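Local coordinates for putative calcium binding protein (Streptomyces coelicolor, PDB 3AKB) that binds calcium ions through EF-hand loops and probably takes part in calcium-mediated regulation, at residues 19-24 with 70-75; 61-66 with 83-88; 99-104 with 149-154. The protein carries 2 engineered substitutions. All blocks are in the same frame, centred on the assembly; numbering follows the deposited sequence.

Contact 1: 19-24 with 70-75; sequences GHIDRS and QRITRE. With CA (calcium ion), chain H; CA (calcium ion), chain E; CA (calcium ion), chain F.
R71 lays its aliphatic chain over one face of the H20 imidazole. Its CD sits 3.9 Å from the ring centroid and 20° off the ring normal, a CH-pi contact displaced toward the rim. The R71 guanidinium is turned steeply against the ring. With CG between the backbone N and the carbonyl carbon (chi1 65°), the H20 ring stands beside the R71 chain. NE2 of H20 binds a calcium ion at 2.0 Å. D22 OD2 binds the same ion at 2.1 Å, with OD1 farther off at 2.9 Å. D22 and R71 run side by side, with D22 OD1 3.3 Å from R71 CG. Water 2 donates to both D22 OD1 and Q70 O, and so bridges the segments.

I21 and I72 form an antiparallel hydrogen-bonded pair. I21 N gives to I72 O, and I72 N gives to I21 O, both at 2.8 Å. Their CB atoms meet at 3.9 Å, on the face of the ladder opposite H20 and T73. G19 O and R74 N are joined by water 1.

This is the short beta ladder that couples two EF-hand loops. H20 O binds one loop calcium, with D14, D16, N18 and D25. R71 O binds the other, with D65, D67, D69 and E76. On the I21 and I72 face, I21 packs on F10 and F13 of helix 2-13, while I72 packs on W57, L60 and A64 of helix 44-64.

Contact 2: 61-66 with 83-88; sequences AGIADR and KRLRDK. With CA (calcium ion), chain F.
The guanidinium groups of R66 and R84 meet tip to tip with their planes only 9° apart. R84 NE lies over one face of the R66 group, 3.7 Å from R66 CZ. R66 NH1 approaches R84 NH2 to 3.0 Å, although both are donors and both groups would carry positive charge. Water 6 lies over the same face of the R66 group, toward its rim. At the edge of the R84 guanidinium, near its plane, is I63 O. That carbonyl takes weak bonds from R66 NE and NH2. Water 6 donates to I63 O at 2.9 Å and accepts a weak bond from R84 NE. The weak bonds to I63 O and water 6 may ease part of the repulsion.

The segments belong to one EF-hand. Helix 44-64 enters the calcium loop and helix 74-87 leaves it. D65, just past the first helix, binds the loop calcium ion through OD1 at 2.4 Å.

I63 is the apolar centre of the contact. Its CG2 is anti to the backbone N and rests 3.8 Å from R84 CB, the two side chains sliding past each other. Its CD1 reaches L85 CD2 at 4.2 Å. K88, extended beyond CG, brings CE to 4.1 Å from I63 CG1. F92 of helix 89-107 packs against both I63 and L85.

Contact 3: 99-104 with 149-154; sequences FLHAAL and VGETEI. With CA (calcium ion), chain I.
L104 presses a methyl group onto the backbone where helix 151-161 begins. Its CD1 lies 3.5 Å from E151 N and 3.7 Å from E151 CB. The other branch, CD2, stands 3.6 Å from V149 O, so the leucine straddles the helix start. L104 and I154 then reach toward each other tip to tip, with their CD1 atoms 3.7 Å apart. I154 CG1 lies between the backbone N and the carbonyl carbon (chi1 69°), a less common choice in a helix. I154 CD1 also touches L100 CB at 3.8 Å, where the two side chains slide past each other. An alanine in place of L104 would probably open a gap beside I154 CD1 and uncover the backbone of the first helical turn. L100 extends the apolar patch to V155 and F158 of helix 151-161.

E151 is extended beyond CG, and its OE2 forms a salt bridge with R97. G150 is the N-cap residue. Its N donates to E153 OE1 at 3.0 Å, one half of a capping box; glycine has no side chain for the reciprocal bond. G150 O accepts from both E153 N and I154 N.

E153, outside the leucine packing, binds calcium with both oxygens, OE2 at 2.4 Å. D142, D144, D146 and K148 O complete the protein ligands. A bidentate glutamate closing the loop at the start of the outgoing helix is typical of an EF-hand.

Overall arrangement
Contacts 1 and 2 are neighbours, with centres 13 Å apart, and both reach the same calcium ion. D65 OD1 comes from contact 2 and R71 O from contact 1. Q70 N probably bonds to D65 OD2 at 2.8 Å, and I72 packs on A61 and A64. Both contacts also use helix 74-87, so the 70-75 side of the ladder and the helix pair belong to the same EF-hand. Contact 3 lies apart, about 25 Å from contact 1 and 22 Å from contact 2 between centres. It belongs to a different calcium loop. Helix 74-87 of contacts 1 and 2 is followed in the chain by helix 89-107, which supplies one side of contact 3.

Contact 1: 19-24 with 70-75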
loop_
_atom_site.group_PDB
_atom_site.type_symbol
_atom_site.label_atom_id
_atom_site.label_comp_id
_atom_site.label_asym_id
_atom_site.label_seq_id
_atom_site.Cartn_x
_atom_site.Cartn_y
_atom_site.Cartn_z
ATOM N N GLY A 19 -6.382 2.388 -15.544
ATOM C CA GLY A 19 -7.538 1.481 -15.548
ATOM C C GLY A 19 -7.268 0.007 -15.373
ATOM O O GLY A 19 -8.190 -0.817 -15.330
ATOM N N HIS A 20 -5.986 -0.354 -15.270
ATOM C CA HIS A 20 -5.653 -1.716 -14.923
ATOM C C HIS A 20 -4.425 -1.700 -14.039
ATOM O O HIS A 20 -3.620 -0.782 -14.130
ATOM C CB HIS A 20 -5.443 -2.582 -16.185
ATOM C CG HIS A 20 -4.267 -2.189 -17.029
ATOM N ND1 HIS A 20 -4.396 -1.449 -18.187
ATOM C CD2 HIS A 20 -2.951 -2.495 -16.921
ATOM C CE1 HIS A 20 -3.200 -1.272 -18.729
ATOM N NE2 HIS A 20 -2.309 -1.919 -17.994
ATOM N N ILE A 21 -4.302 -2.711 -13.189
ATOM C CA ILE A 21 -3.178 -2.810 -12.255
ATOM C C ILE A 21 -2.109 -3.712 -12.878
ATOM O O ILE A 21 -2.424 -4.847 -13.283
ATOM C CB ILE A 21 -3.639 -3.372 -10.902
ATOM C CG1 ILE A 21 -4.780 -2.499 -10.342
ATOM C CG2 ILE A 21 -2.462 -3.415 -9.922
ATOM C CD1 ILE A 21 -5.666 -3.187 -9.329
ATOM N N ASP A 22 -0.881 -3.182 -12.959
ATOM C CA ASP A 22 0.329 -3.856 -13.476
ATOM C C ASP A 22 1.387 -3.912 -12.383
ATOM O O ASP A 22 1.347 -3.151 -11.414
ATOM C CB ASP A 22 1.042 -2.987 -14.548
ATOM C CG ASP A 22 0.357 -2.962 -15.870
ATOM O OD1 ASP A 22 -0.176 -3.986 -16.369
ATOM O OD2 ASP A 22 0.382 -1.850 -16.433
ATOM N N ARG A 23 2.404 -4.750 -12.598
ATOM C CA ARG A 23 3.559 -4.722 -11.707
ATOM C C ARG A 23 4.125 -3.304 -11.673
ATOM O O ARG A 23 4.584 -2.861 -10.641
ATOM C CB ARG A 23 4.636 -5.716 -12.128
ATOM C CG ARG A 23 5.726 -5.872 -11.079
ATOM C CD ARG A 23 6.816 -6.780 -11.570
ATOM N NE ARG A 23 7.682 -6.076 -12.501
ATOM C CZ ARG A 23 8.867 -6.524 -12.892
ATOM N NH1 ARG A 23 9.320 -7.704 -12.453
ATOM N NH2 ARG A 23 9.567 -5.794 -13.744
ATOM N N SER A 24 4.073 -2.601 -12.801
ATOM C CA SER A 24 4.663 -1.260 -12.896
ATOM C C SER A 24 3.955 -0.243 -11.998
ATOM O O SER A 24 4.562 0.743 -11.565
ATOM C CB SER A 24 4.723 -0.750 -14.323
ATOM O OG SER A 24 3.433 -0.669 -14.862
ATOM N N GLN A 70 -1.361 -10.887 -16.466
ATOM C CA GLN A 70 -0.527 -10.003 -15.627
ATOM C C GLN A 70 -0.909 -8.515 -15.732
ATOM O O GLN A 70 -0.073 -7.608 -15.613
ATOM C CB GLN A 70 0.969 -10.297 -15.892
ATOM C CG GLN A 70 1.346 -11.728 -15.451
ATOM C CD GLN A 70 2.726 -12.186 -15.907
ATOM O OE1 GLN A 70 3.417 -11.494 -16.659
ATOM N NE2 GLN A 70 3.118 -13.372 -15.453
ATOM N N ARG A 71 -2.199 -8.296 -15.997
ATOM C CA ARG A 71 -2.894 -7.020 -15.859
ATOM C C ARG A 71 -4.151 -7.367 -15.061
ATOM O O ARG A 71 -4.817 -8.396 -15.328
ATOM C CB ARG A 71 -3.315 -6.434 -17.218
ATOM C CG ARG A 71 -2.167 -5.993 -18.122
ATOM C CD ARG A 71 -2.699 -5.368 -19.403
ATOM N NE ARG A 71 -3.252 -6.409 -20.248
ATOM C CZ ARG A 71 -2.578 -6.987 -21.228
ATOM N NH1 ARG A 71 -1.333 -6.592 -21.480
ATOM N NH2 ARG A 71 -3.147 -7.939 -21.956
ATOM N N ILE A 72 -4.470 -6.561 -14.058
ATOM C CA ILE A 72 -5.730 -6.748 -13.334
ATOM C C ILE A 72 -6.669 -5.631 -13.755
ATOM O O ILE A 72 -6.436 -4.462 -13.443
ATOM C CB ILE A 72 -5.531 -6.660 -11.807
ATOM C CG1 ILE A 72 -4.515 -7.714 -11.344
ATOM C CG2 ILE A 72 -6.881 -6.823 -11.087
ATOM C CD1 ILE A 72 -3.976 -7.473 -9.913
ATOM N N THR A 73 -7.718 -5.982 -14.498
ATOM C CA THR A 73 -8.689 -4.997 -14.950
ATOM C C THR A 73 -9.614 -4.558 -13.814
ATOM O O THR A 73 -9.721 -5.251 -12.790
ATOM C CB THR A 73 -9.547 -5.542 -16.109
ATOM O OG1 THR A 73 -10.247 -6.704 -15.665
ATOM C CG2 THR A 73 -8.692 -5.896 -17.299
ATOM N N ARG A 74 -10.254 -3.400 -14.008
ATOM C CA ARG A 74 -11.332 -2.960 -13.132
ATOM C C ARG A 74 -12.333 -4.090 -12.911
ATOM O O ARG A 74 -12.683 -4.399 -11.770
ATOM C CB ARG A 74 -12.024 -1.749 -13.745
ATOM C CG ARG A 74 -12.734 -0.840 -12.741
ATOM C CD ARG A 74 -13.212 0.435 -13.425
ATOM N NE ARG A 74 -12.107 1.295 -13.852
ATOM C CZ ARG A 74 -11.542 2.228 -13.091
ATOM N NH1 ARG A 74 -11.966 2.425 -11.847
ATOM N NH2 ARG A 74 -10.549 2.965 -13.577
ATOM N N GLU A 75 -12.759 -4.741 -13.997
ATOM C CA GLU A 75 -13.725 -5.840 -13.915
ATOM C C GLU A 75 -13.236 -7.007 -13.058
ATOM O O GLU A 75 -13.977 -7.506 -12.201
ATOM C CB GLU A 75 -14.137 -6.307 -15.319
ATOM C CG GLU A 75 -15.464 -7.061 -15.392
ATOM C CD GLU A 75 -16.684 -6.207 -15.042
ATOM O OE1 GLU A 75 -16.546 -4.986 -14.810
ATOM O OE2 GLU A 75 -17.797 -6.771 -14.997
HETATM CA CA CA H . -0.381 -1.978 -18.432
HETATM CA CA CA E . -2.150 1.047 -13.866
HETATM CA CA CA F . -6.043 -10.097 -16.206
HETATM O O HOH W 1 -10.036 -2.181 -16.693
HETATM O O HOH W 2 1.064 -6.065 -17.840
HETATM O O HOH W 3 -0.357 0.455 -15.282
HETATM O O HOH W 4 2.385 -6.670 -14.727
HETATM O O HOH W 5 -7.165 -8.903 -18.109
#

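Contact 2: 61-66 with 83-88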
loop_
_atom_site.group_PDB
_atom_site.type_symbol
_atom_site.label_atom_id
_atom_site.label_comp_id
_atom_site.label_asym_id
_atom_site.label_seq_id
_atom_site.Cartn_x
_atom_site.Cartn_y
_atom_site.Cartn_z
ATOM N N ALA A 61 -2.129 -10.202 -7.771
ATOM C CA ALA A 61 -2.317 -10.908 -9.036
ATOM C C ALA A 61 -2.828 -12.329 -8.778
ATOM O O ALA A 61 -3.705 -12.811 -9.511
ATOM C CB ALA A 61 -1.008 -10.923 -9.841
ATOM N N GLY A 62 -2.306 -12.989 -7.736
ATOM C CA GLY A 62 -2.741 -14.363 -7.391
ATOM C C GLY A 62 -4.225 -14.450 -7.077
ATOM O O GLY A 62 -4.899 -15.453 -7.408
ATOM N N ILE A 63 -4.750 -13.402 -6.456
ATOM C CA ILE A 63 -6.169 -13.317 -6.106
ATOM C C ILE A 63 -7.045 -12.882 -7.287
ATOM O O ILE A 63 -8.122 -13.448 -7.497
ATOM C CB ILE A 63 -6.381 -12.347 -4.919
ATOM C CG1 ILE A 63 -5.868 -12.998 -3.627
ATOM C CG2 ILE A 63 -7.845 -11.902 -4.806
ATOM C CD1 ILE A 63 -5.347 -12.002 -2.570
ATOM N N ALA A 64 -6.574 -11.904 -8.058
ATOM C CA ALA A 64 -7.424 -11.126 -8.980
ATOM C C ALA A 64 -7.189 -11.328 -10.476
ATOM O O ALA A 64 -8.108 -11.096 -11.279
ATOM C CB ALA A 64 -7.310 -9.633 -8.656
ATOM N N ASP A 65 -5.987 -11.749 -10.856
ATOM C CA ASP A 65 -5.642 -11.855 -12.273
ATOM C C ASP A 65 -6.086 -13.208 -12.803
ATOM O O ASP A 65 -5.273 -14.111 -12.968
ATOM C CB ASP A 65 -4.132 -11.658 -12.510
ATOM C CG ASP A 65 -3.750 -11.747 -13.970
ATOM O OD1 ASP A 65 -4.597 -11.475 -14.827
ATOM O OD2 ASP A 65 -2.587 -12.084 -14.262
ATOM N N ARG A 66 -7.370 -13.328 -13.108
ATOM C CA ARG A 66 -7.931 -14.647 -13.404
ATOM C C ARG A 66 -7.681 -15.168 -14.831
ATOM O O ARG A 66 -7.787 -16.376 -15.061
ATOM C CB ARG A 66 -9.394 -14.754 -12.954
ATOM C CG ARG A 66 -9.566 -14.900 -11.419
ATOM C CD ARG A 66 -8.820 -16.135 -10.858
ATOM N NE ARG A 66 -8.400 -15.963 -9.461
ATOM C CZ ARG A 66 -8.796 -16.736 -8.449
ATOM N NH1 ARG A 66 -9.614 -17.766 -8.664
ATOM N NH2 ARG A 66 -8.358 -16.493 -7.220
ATOM N N LYS A 83 -14.566 -9.546 -3.031
ATOM C CA LYS A 83 -15.061 -10.589 -2.126
ATOM C C LYS A 83 -13.912 -11.360 -1.493
ATOM O O LYS A 83 -13.878 -11.549 -0.279
ATOM C CB LYS A 83 -16.017 -11.563 -2.829
ATOM C CG LYS A 83 -16.283 -12.825 -1.988
ATOM C CD LYS A 83 -17.417 -13.697 -2.517
ATOM C CE LYS A 83 -17.335 -15.113 -1.927
ATOM N NZ LYS A 83 -16.149 -15.899 -2.441
ATOM N N ARG A 84 -12.972 -11.800 -2.325
ATOM C CA ARG A 84 -11.826 -12.555 -1.836
ATOM C C ARG A 84 -11.025 -11.754 -0.799
ATOM O O ARG A 84 -10.611 -12.298 0.223
ATOM C CB ARG A 84 -10.946 -13.040 -2.996
ATOM C CG ARG A 84 -11.638 -14.041 -3.922
ATOM C CD ARG A 84 -10.645 -15.053 -4.483
ATOM N NE ARG A 84 -11.044 -15.579 -5.788
ATOM C CZ ARG A 84 -11.816 -16.648 -5.976
ATOM N NH1 ARG A 84 -12.303 -17.326 -4.943
ATOM N NH2 ARG A 84 -12.112 -17.036 -7.208
ATOM N N LEU A 85 -10.821 -10.460 -1.044
ATOM C CA LEU A 85 -10.128 -9.612 -0.069
ATOM C C LEU A 85 -10.919 -9.490 1.227
ATOM O O LEU A 85 -10.341 -9.581 2.315
ATOM C CB LEU A 85 -9.859 -8.218 -0.636
ATOM C CG LEU A 85 -8.795 -8.130 -1.732
ATOM C CD1 LEU A 85 -8.720 -6.709 -2.254
ATOM C CD2 LEU A 85 -7.441 -8.602 -1.221
ATOM N N ARG A 86 -12.237 -9.292 1.100
ATOM C CA ARG A 86 -13.127 -9.176 2.255
ATOM C C ARG A 86 -13.154 -10.472 3.067
ATOM O O ARG A 86 -13.183 -10.428 4.298
ATOM C CB ARG A 86 -14.554 -8.805 1.823
ATOM C CG ARG A 86 -15.572 -8.811 2.978
ATOM C CD ARG A 86 -17.018 -8.620 2.502
ATOM N NE ARG A 86 -17.155 -7.440 1.666
ATOM C CZ ARG A 86 -17.579 -7.445 0.407
ATOM N NH1 ARG A 86 -17.958 -8.576 -0.193
ATOM N NH2 ARG A 86 -17.637 -6.310 -0.253
ATOM N N ASP A 87 -13.121 -11.609 2.377
ATOM C CA ASP A 87 -13.163 -12.920 3.035
ATOM C C ASP A 87 -11.865 -13.300 3.757
ATOM O O ASP A 87 -11.917 -13.872 4.846
ATOM C CB ASP A 87 -13.580 -14.018 2.053
ATOM C CG ASP A 87 -15.060 -13.958 1.683
ATOM O OD1 ASP A 87 -15.818 -13.142 2.252
ATOM O OD2 ASP A 87 -15.458 -14.745 0.808
ATOM N N LYS A 88 -10.712 -12.975 3.162
ATOM C CA LYS A 88 -9.405 -13.277 3.777
ATOM C C LYS A 88 -8.451 -12.047 3.878
ATOM O O LYS A 88 -7.337 -12.075 3.334
ATOM C CB LYS A 88 -8.722 -14.476 3.083
ATOM C CG LYS A 88 -8.452 -14.303 1.583
ATOM C CD LYS A 88 -7.732 -15.521 0.984
ATOM C CE LYS A 88 -7.050 -15.193 -0.358
ATOM N NZ LYS A 88 -6.564 -16.422 -1.079
HETATM CA CA CA F . -6.043 -10.097 -16.206
HETATM O O HOH W 6 -10.914 -13.318 -8.191
HETATM O O HOH W 5 -7.165 -8.903 -18.109
#

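Contact 3: 99-104 with 149-154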
loop_
_atom_site.group_PDB
_atom_site.type_symbol
_atom_site.label_atom_id
_atom_site.label_comp_id
_atom_site.label_asym_id
_atom_site.label_seq_id
_atom_site.Cartn_x
_atom_site.Cartn_y
_atom_site.Cartn_z
ATOM N N PHE A 99 6.445 -5.504 2.107
ATOM C CA PHE A 99 6.374 -4.133 1.593
ATOM C C PHE A 99 6.223 -3.120 2.731
ATOM O O PHE A 99 6.930 -2.113 2.789
ATOM C CB PHE A 99 5.208 -3.966 0.612
ATOM C CG PHE A 99 5.024 -2.544 0.127
ATOM C CD1 PHE A 99 5.924 -1.985 -0.778
ATOM C CD2 PHE A 99 3.956 -1.770 0.584
ATOM C CE1 PHE A 99 5.760 -0.665 -1.229
ATOM C CE2 PHE A 99 3.786 -0.456 0.128
ATOM C CZ PHE A 99 4.682 0.085 -0.774
ATOM N N LEU A 100 5.279 -3.375 3.626
ATOM C CA LEU A 100 5.019 -2.424 4.711
ATOM C C LEU A 100 6.208 -2.299 5.673
ATOM O O LEU A 100 6.549 -1.206 6.119
ATOM C CB LEU A 100 3.723 -2.795 5.442
ATOM C CG LEU A 100 2.448 -2.751 4.579
ATOM C CD1 LEU A 100 1.275 -3.382 5.347
ATOM C CD2 LEU A 100 2.097 -1.335 4.159
ATOM N N HIS A 101 6.872 -3.416 5.950
ATOM C CA HIS A 101 8.077 -3.377 6.775
ATOM C C HIS A 101 9.175 -2.545 6.122
ATOM O O HIS A 101 9.837 -1.712 6.764
ATOM C CB HIS A 101 8.571 -4.796 7.008
ATOM C CG HIS A 101 9.686 -4.893 8.004
ATOM N ND1 HIS A 101 11.026 -4.952 7.669
ATOM C CD2 HIS A 101 9.639 -4.940 9.355
ATOM C CE1 HIS A 101 11.746 -5.022 8.777
ATOM N NE2 HIS A 101 10.928 -5.028 9.810
ATOM N N ALA A 102 9.367 -2.779 4.823
ATOM C CA ALA A 102 10.372 -2.030 4.058
ATOM C C ALA A 102 10.055 -0.537 3.959
ATOM O O ALA A 102 10.965 0.308 3.996
ATOM C CB ALA A 102 10.533 -2.647 2.667
ATOM N N ALA A 103 8.762 -0.220 3.862
ATOM C CA ALA A 103 8.301 1.153 3.783
ATOM C C ALA A 103 8.584 1.856 5.099
ATOM O O ALA A 103 9.040 3.001 5.114
ATOM C CB ALA A 103 6.795 1.185 3.455
ATOM N N LEU A 104 8.347 1.180 6.220
ATOM C CA LEU A 104 8.713 1.784 7.504
ATOM C C LEU A 104 10.207 2.096 7.578
ATOM O O LEU A 104 10.617 3.122 8.122
ATOM C CB LEU A 104 8.318 0.879 8.681
ATOM C CG LEU A 104 6.799 0.874 8.903
ATOM C CD1 LEU A 104 6.370 -0.263 9.773
ATOM C CD2 LEU A 104 6.285 2.179 9.559
ATOM N N VAL A 149 4.180 5.878 14.195
ATOM C CA VAL A 149 3.305 4.945 13.515
ATOM C C VAL A 149 4.115 3.689 13.236
ATOM O O VAL A 149 5.138 3.748 12.559
ATOM C CB VAL A 149 2.781 5.573 12.191
ATOM C CG1 VAL A 149 2.011 4.551 11.368
ATOM C CG2 VAL A 149 1.924 6.793 12.490
ATOM N N GLY A 150 3.688 2.556 13.793
ATOM C CA GLY A 150 4.506 1.341 13.665
ATOM C C GLY A 150 3.844 0.222 12.892
ATOM O O GLY A 150 2.694 0.332 12.446
ATOM N N GLU A 151 4.566 -0.873 12.760
ATOM C CA GLU A 151 4.072 -1.990 11.962
ATOM C C GLU A 151 2.785 -2.573 12.537
ATOM O O GLU A 151 1.906 -2.992 11.777
ATOM C CB GLU A 151 5.148 -3.077 11.866
ATOM C CG GLU A 151 4.827 -4.234 10.873
ATOM C CD GLU A 151 6.067 -5.017 10.495
ATOM O OE1 GLU A 151 7.161 -4.446 10.541
ATOM O OE2 GLU A 151 5.949 -6.205 10.166
ATOM N N THR A 152 2.664 -2.608 13.870
ATOM C CA THR A 152 1.465 -3.182 14.503
ATOM C C THR A 152 0.247 -2.283 14.305
ATOM O O THR A 152 -0.902 -2.715 14.505
ATOM C CB THR A 152 1.686 -3.509 15.998
ATOM O OG1 THR A 152 2.016 -2.309 16.693
ATOM C CG2 THR A 152 2.811 -4.519 16.160
ATOM N N GLU A 153 0.488 -1.039 13.899
ATOM C CA GLU A 153 -0.602 -0.122 13.536
ATOM C C GLU A 153 -0.935 -0.232 12.050
ATOM O O GLU A 153 -2.111 -0.359 11.687
ATOM C CB GLU A 153 -0.278 1.325 13.960
ATOM C CG GLU A 153 -0.314 1.493 15.513
ATOM C CD GLU A 153 0.304 2.772 16.053
ATOM O OE1 GLU A 153 1.250 3.296 15.442
ATOM O OE2 GLU A 153 -0.128 3.275 17.134
ATOM N N ILE A 154 0.080 -0.223 11.182
ATOM C CA ILE A 154 -0.205 -0.204 9.747
ATOM C C ILE A 154 -0.675 -1.527 9.147
ATOM O O ILE A 154 -1.464 -1.512 8.206
ATOM C CB ILE A 154 0.928 0.435 8.904
ATOM C CG1 ILE A 154 2.202 -0.420 8.859
ATOM C CG2 ILE A 154 1.264 1.826 9.413
ATOM C CD1 ILE A 154 3.230 0.126 7.855
HETATM CA CA CA I . 1.643 4.884 17.595
HETATM O O HOH W 7 3.105 3.311 18.300
#